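Local coordinates for protein PcaV transcriptional regulator (Streptomyces coelicolor, PDB 4FHT) that binds the aromatic ligand 3,4-dihydroxybenzoate and probably acts as a DNA-binding transcription factor of the MarR family, at residues B[26-31]-B[114-119]. Residues are numbered along the deposited sequence; the frame is centred on the assembly and turned at random.
With DHB (3,4-dihydroxybenzoic acid), chain D.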
loop_
_atom_site.group_PDB
_atom_site.type_symbol
_atom_site.label_atom_id
_atom_site.label_comp_id
_atom_site.label_asym_id
_atom_site.label_seq_id
_atom_site.Cartn_x
_atom_site.Cartn_y
_atom_site.Cartn_z
ATOM N N LEU B 26 1.928 2.305 -9.490
ATOM C CA LEU B 26 1.865 2.293 -10.946
ATOM C C LEU B 26 1.852 3.717 -11.501
ATOM O O LEU B 26 2.624 4.049 -12.407
ATOM C CB LEU B 26 0.619 1.525 -11.405
ATOM C CG LEU B 26 0.538 1.003 -12.844
ATOM C CD1 LEU B 26 -0.428 -0.172 -12.912
ATOM C CD2 LEU B 26 0.110 2.091 -13.818
ATOM N N LEU B 27 0.971 4.551 -10.956
ATOM C CA LEU B 27 0.824 5.931 -11.415
ATOM C C LEU B 27 2.073 6.765 -11.139
ATOM O O LEU B 27 2.431 7.638 -11.927
ATOM C CB LEU B 27 -0.401 6.588 -10.768
ATOM C CG LEU B 27 -1.774 6.161 -11.291
ATOM C CD1 LEU B 27 -2.879 6.627 -10.355
ATOM C CD2 LEU B 27 -2.003 6.703 -12.694
ATOM N N TRP B 28 2.727 6.493 -10.015
ATOM C CA TRP B 28 3.947 7.201 -9.654
ATOM C C TRP B 28 5.055 6.912 -10.662
ATOM O O TRP B 28 5.673 7.827 -11.199
ATOM C CB TRP B 28 4.398 6.822 -8.238
ATOM C CG TRP B 28 5.634 7.549 -7.798
ATOM C CD1 TRP B 28 6.927 7.170 -8.011
ATOM C CD2 TRP B 28 5.693 8.788 -7.079
ATOM N NE1 TRP B 28 7.786 8.092 -7.473
ATOM C CE2 TRP B 28 7.056 9.095 -6.893
ATOM C CE3 TRP B 28 4.728 9.667 -6.574
ATOM C CZ2 TRP B 28 7.479 10.246 -6.225
ATOM C CZ3 TRP B 28 5.150 10.810 -5.910
ATOM C CH2 TRP B 28 6.515 11.088 -5.741
ATOM N N ASN B 29 5.293 5.633 -10.933
ATOM C CA ASN B 29 6.376 5.248 -11.831
ATOM C C ASN B 29 6.149 5.604 -13.300
ATOM O O ASN B 29 7.103 5.667 -14.079
ATOM C CB ASN B 29 6.710 3.760 -11.683
ATOM C CG ASN B 29 7.604 3.485 -10.488
ATOM O OD1 ASN B 29 8.828 3.569 -10.585
ATOM N ND2 ASN B 29 6.995 3.163 -9.352
ATOM N N THR B 30 4.898 5.842 -13.678
ATOM C CA THR B 30 4.588 6.179 -15.064
ATOM C C THR B 30 4.438 7.684 -15.291
ATOM O O THR B 30 4.764 8.189 -16.365
ATOM C CB THR B 30 3.321 5.449 -15.573
ATOM O OG1 THR B 30 2.217 5.732 -14.705
ATOM C CG2 THR B 30 3.550 3.943 -15.620
ATOM N N MET B 31 3.949 8.400 -14.285
ATOM C CA MET B 31 3.671 9.825 -14.447
ATOM C C MET B 31 4.661 10.727 -13.711
ATOM O O MET B 31 4.827 11.894 -14.068
ATOM C CB MET B 31 2.244 10.149 -13.995
ATOM C CG MET B 31 1.167 9.297 -14.661
ATOM S SD MET B 31 -0.490 9.887 -14.262
ATOM C CE MET B 31 -0.484 11.467 -15.104
ATOM N N ALA B 114 1.248 16.822 -9.457
ATOM C CA ALA B 114 -0.028 17.513 -9.588
ATOM C C ALA B 114 -0.880 16.890 -10.691
ATOM O O ALA B 114 -2.094 16.743 -10.540
ATOM C CB ALA B 114 0.194 18.995 -9.856
ATOM N N ARG B 115 -0.240 16.518 -11.794
ATOM C CA ARG B 115 -0.935 15.854 -12.890
ATOM C C ARG B 115 -1.359 14.438 -12.505
ATOM O O ARG B 115 -2.454 13.994 -12.861
ATOM C CB ARG B 115 -0.065 15.822 -14.148
ATOM C CG ARG B 115 0.352 17.195 -14.649
ATOM C CD ARG B 115 0.879 17.123 -16.075
ATOM N NE ARG B 115 1.971 16.163 -16.213
ATOM C CZ ARG B 115 3.259 16.470 -16.087
ATOM N NH1 ARG B 115 3.624 17.717 -15.818
ATOM N NH2 ARG B 115 4.182 15.530 -16.231
ATOM N N MET B 116 -0.490 13.732 -11.786
ATOM C CA MET B 116 -0.809 12.386 -11.318
ATOM C C MET B 116 -2.031 12.406 -10.405
ATOM O O MET B 116 -2.913 11.553 -10.515
ATOM C CB MET B 116 0.373 11.757 -10.572
ATOM C CG MET B 116 0.064 10.364 -10.028
ATOM S SD MET B 116 1.245 9.716 -8.822
ATOM C CE MET B 116 1.028 10.883 -7.480
ATOM N N ASN B 117 -2.079 13.385 -9.507
ATOM C CA ASN B 117 -3.190 13.501 -8.571
ATOM C C ASN B 117 -4.524 13.814 -9.251
ATOM O O ASN B 117 -5.580 13.389 -8.777
ATOM C CB ASN B 117 -2.881 14.527 -7.479
ATOM C CG ASN B 117 -1.870 14.013 -6.472
ATOM O OD1 ASN B 117 -1.575 12.818 -6.426
ATOM N ND2 ASN B 117 -1.339 14.911 -5.653
ATOM N N GLN B 118 -4.475 14.547 -10.360
ATOM C CA GLN B 118 -5.680 14.813 -11.141
ATOM C C GLN B 118 -6.258 13.512 -11.682
ATOM O O GLN B 118 -7.457 13.270 -11.585
ATOM C CB GLN B 118 -5.388 15.767 -12.297
ATOM C CG GLN B 118 -5.130 17.201 -11.878
ATOM C CD GLN B 118 -5.215 18.165 -13.046
ATOM O OE1 GLN B 118 -5.593 17.781 -14.155
ATOM N NE2 GLN B 118 -4.869 19.424 -12.802
ATOM N N VAL B 119 -5.393 12.680 -12.250
ATOM C CA VAL B 119 -5.801 11.382 -12.770
ATOM C C VAL B 119 -6.225 10.450 -11.636
ATOM O O VAL B 119 -7.205 9.715 -11.757
ATOM C CB VAL B 119 -4.663 10.734 -13.578
ATOM C CG1 VAL B 119 -5.008 9.293 -13.954
ATOM C CG2 VAL B 119 -4.359 11.568 -14.820
HETATM C C1 DHB D . 3.940 10.454 -0.911
HETATM C C2 DHB D . 3.284 9.891 -1.999
HETATM C C3 DHB D . 2.749 10.706 -2.988
HETATM O O3 DHB D . 2.096 10.157 -4.069
HETATM C C4 DHB D . 2.863 12.083 -2.889
HETATM O O4 DHB D . 2.336 12.878 -3.881
HETATM C C5 DHB D . 3.516 12.649 -1.803
HETATM C C6 DHB D . 4.055 11.834 -0.814
HETATM C C DHB D . 4.519 9.583 0.155
HETATM O O1 DHB D . 4.919 8.417 -0.118
HETATM O O2 DHB D . 4.617 10.021 1.331
#
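M116 meets W28 and L27 where the segments 26-31 and 114-119 run at 138° to each other, on helices 13-31 and 100-121, which flank the winged-helix region of this MarR-type protein in the sequence; the pairing illustrates how a flexible thioether can join a helix interface to a ligand pocket. With CG anti to the backbone N (chi1 178°), M116 reaches across to helix 13-31. Its CG packs 3.9 Å from L27 CB, and its SD lies against the backbone of W28, 3.7 Å from W28 N. A bend at chi3 then turns the methyl to the edge of the indole, near the ring plane, 4.0 Å from W28 CE3. The Met-aromatic contact is oblique, M116 SD standing 5.4 Å from the centroid of the six-membered ring. W28 NE1 is hydrogen-bonded to T36 O, which should help fix the indole's rotation.

M31 SD lies against M116 CA, and the bent chain carries M31 CE to V119 CG2; V119 CG1 faces L27 CD2, and A143 of the second subunit packs on L27. The 3,4-dihydroxybenzoate, hydrogen-bonded to S38 and H24 and to H12, H15 and R18 of the second subunit, lies against this contact: W28 CZ3 and M116 CE are each 3.6 Å from its O3.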